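Local structure of titin (Homo sapiens, 6H4L) at residues A8-L13 / N31-P36. The protein is a giant structural protein of the muscle sarcomere, probably with a serine/threonine kinase activity of its own, and contributes this Ig-like domain to the M-band. Sequence-based numbering, arbitrary orientation.
Sequences APRITL and NVQSKP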
loop_
_atom_site.group_PDB
_atom_site.type_symbol
_atom_site.label_atom_id
_atom_site.label_comp_id
_atom_site.label_asym_id
_atom_site.label_seq_id
_atom_site.Cartn_x
_atom_site.Cartn_y
_atom_site.Cartn_z
ATOM N N ALA A 8 4.632 16.919 6.747
ATOM C CA ALA A 8 4.189 16.110 5.620
ATOM C C ALA A 8 4.565 14.642 5.817
ATOM O O ALA A 8 5.581 14.317 6.438
ATOM C CB ALA A 8 4.794 16.632 4.335
ATOM N N PRO A 9 3.756 13.749 5.254
ATOM C CA PRO A 9 4.100 12.336 5.386
ATOM C C PRO A 9 5.471 12.041 4.773
ATOM O O PRO A 9 5.821 12.605 3.727
ATOM C CB PRO A 9 3.009 11.651 4.555
ATOM C CG PRO A 9 1.851 12.607 4.581
ATOM C CD PRO A 9 2.500 13.964 4.510
ATOM N N ARG A 10 6.233 11.167 5.420
ATOM C CA ARG A 10 7.495 10.692 4.876
ATOM C C ARG A 10 7.535 9.175 5.034
ATOM O O ARG A 10 7.214 8.632 6.097
ATOM C CB ARG A 10 8.687 11.351 5.568
ATOM C CG ARG A 10 8.632 11.278 7.060
ATOM C CD ARG A 10 9.580 12.301 7.712
ATOM N NE ARG A 10 9.526 12.160 9.160
ATOM C CZ ARG A 10 9.467 13.166 10.021
ATOM N NH1 ARG A 10 9.474 14.423 9.592
ATOM N NH2 ARG A 10 9.409 12.904 11.318
ATOM N N ILE A 11 7.903 8.493 3.962
ATOM C CA ILE A 11 7.917 7.041 3.982
ATOM C C ILE A 11 9.314 6.586 4.357
ATOM O O ILE A 11 10.287 6.921 3.678
ATOM C CB ILE A 11 7.471 6.482 2.628
ATOM C CG1 ILE A 11 6.012 6.891 2.375
ATOM C CG2 ILE A 11 7.656 4.945 2.581
ATOM C CD1 ILE A 11 5.479 6.565 0.998
ATOM N N THR A 12 9.405 5.850 5.461
ATOM C CA THR A 12 10.696 5.412 5.988
ATOM C C THR A 12 11.038 3.948 5.686
ATOM O O THR A 12 12.194 3.539 5.821
ATOM C CB THR A 12 10.789 5.627 7.508
ATOM O OG1 THR A 12 9.837 4.783 8.168
ATOM C CG2 THR A 12 10.543 7.095 7.868
ATOM N N LEU A 13 10.033 3.157 5.318
ATOM C CA LEU A 13 10.246 1.782 4.874
ATOM C C LEU A 13 9.374 1.586 3.650
ATOM O O LEU A 13 8.152 1.772 3.716
ATOM C CB LEU A 13 9.833 0.756 5.935
ATOM C CG LEU A 13 9.853 -0.679 5.385
ATOM C CD1 LEU A 13 11.289 -1.139 5.191
ATOM C CD2 LEU A 13 9.085 -1.632 6.280
ATOM N N ASN A 31 6.054 1.841 5.869
ATOM C CA ASN A 31 5.910 2.616 7.080
ATOM C C ASN A 31 5.981 4.095 6.756
ATOM O O ASN A 31 6.889 4.523 6.041
ATOM C CB ASN A 31 7.039 2.293 8.052
ATOM C CG ASN A 31 6.830 2.928 9.400
ATOM O OD1 ASN A 31 6.043 2.454 10.213
ATOM N ND2 ASN A 31 7.537 4.018 9.642
ATOM N N VAL A 32 5.003 4.847 7.250
ATOM C CA VAL A 32 4.949 6.296 7.010
ATOM C C VAL A 32 4.974 7.022 8.350
ATOM O O VAL A 32 4.376 6.569 9.333
ATOM C CB VAL A 32 3.687 6.684 6.188
ATOM C CG1 VAL A 32 2.413 6.376 6.973
ATOM C CG2 VAL A 32 3.739 8.156 5.737
ATOM N N GLN A 33 5.692 8.152 8.391
ATOM C CA GLN A 33 5.684 9.047 9.532
ATOM C C GLN A 33 4.899 10.272 9.101
ATOM O O GLN A 33 5.228 10.898 8.093
ATOM C CB GLN A 33 7.111 9.452 9.899
ATOM C CG GLN A 33 7.976 8.275 10.372
ATOM C CD GLN A 33 9.417 8.679 10.666
ATOM O OE1 GLN A 33 9.889 9.731 10.223
ATOM N NE2 GLN A 33 10.129 7.829 11.415
ATOM N N SER A 34 3.835 10.581 9.826
ATOM C CA SER A 34 2.925 11.650 9.403
ATOM C C SER A 34 2.263 12.278 10.616
ATOM O O SER A 34 1.816 11.573 11.510
ATOM C CB SER A 34 1.854 11.066 8.455
ATOM O OG SER A 34 0.960 12.049 7.979
ATOM N N LYS A 35 2.230 13.606 10.673
ATOM C CA LYS A 35 1.507 14.294 11.739
ATOM C C LYS A 35 0.855 15.558 11.181
ATOM O O LYS A 35 1.542 16.462 10.743
ATOM C CB LYS A 35 2.458 14.666 12.887
ATOM C CG LYS A 35 1.750 15.281 14.071
ATOM C CD LYS A 35 2.747 15.760 15.129
ATOM C CE LYS A 35 2.022 16.394 16.302
ATOM N NZ LYS A 35 2.968 16.766 17.397
ATOM N N PRO A 36 -0.488 15.625 11.184
ATOM C CA PRO A 36 -1.419 14.596 11.650
ATOM C C PRO A 36 -1.392 13.328 10.803
ATOM O O PRO A 36 -0.768 13.281 9.740
ATOM C CB PRO A 36 -2.791 15.267 11.510
ATOM C CG PRO A 36 -2.599 16.371 10.544
ATOM C CD PRO A 36 -1.188 16.835 10.716
#
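Arg10 holds CG in the crowded position between its backbone N and carbonyl carbon (chi1 51°) and then runs extended to NE, while Gln33 sets CG beside its own N and extends beyond it. The two side chains cross obliquely, and Arg10 NE gives a nearly straight hydrogen bond (N-H...O 168°) to Gln33 OE1 at 2.7 Å. The oxygen lies in the guanidinium plane, although guanidinium and amide are turned 75° apart; Arg10 NH2 adds a weak second bond to it. Thr12 CG2 packs against Gln33 CD at 3.4 Å, crossing that chain at about a right angle. Thr12 OG1, also between its backbone N and carbonyl carbon, accepts a bond from Asn31 ND2 (2.8 Å) in the amide plane of Asn31.

Arg10 and Gln33 form an antiparallel hydrogen-bonded pair, with Gln33 N to Arg10 O at 2.8 Å. Past the non-hydrogen-bonded pair Ile11-Val32 the register slips by one: Thr12 N bonds Asn31 O at 2.9 Å and Asn31 N bonds Leu13 O at 3.0 Å, so Thr12 and Leu13 both face Asn31, a classic beta bulge where the chain turns a corner.

On the other face, Pro9 CB meets Val32 CG2 at 3.8 Å. Both residues rest on Cys83 of strand 77-85 in the opposing sheet of the Ig sandwich. Strand 7-11 is an edge strand of its sheet within the chain, beside strand 26-35; bulge and corner precede the crossing to strand 18-20 in the other sheet, as in the I-set A to A' switch.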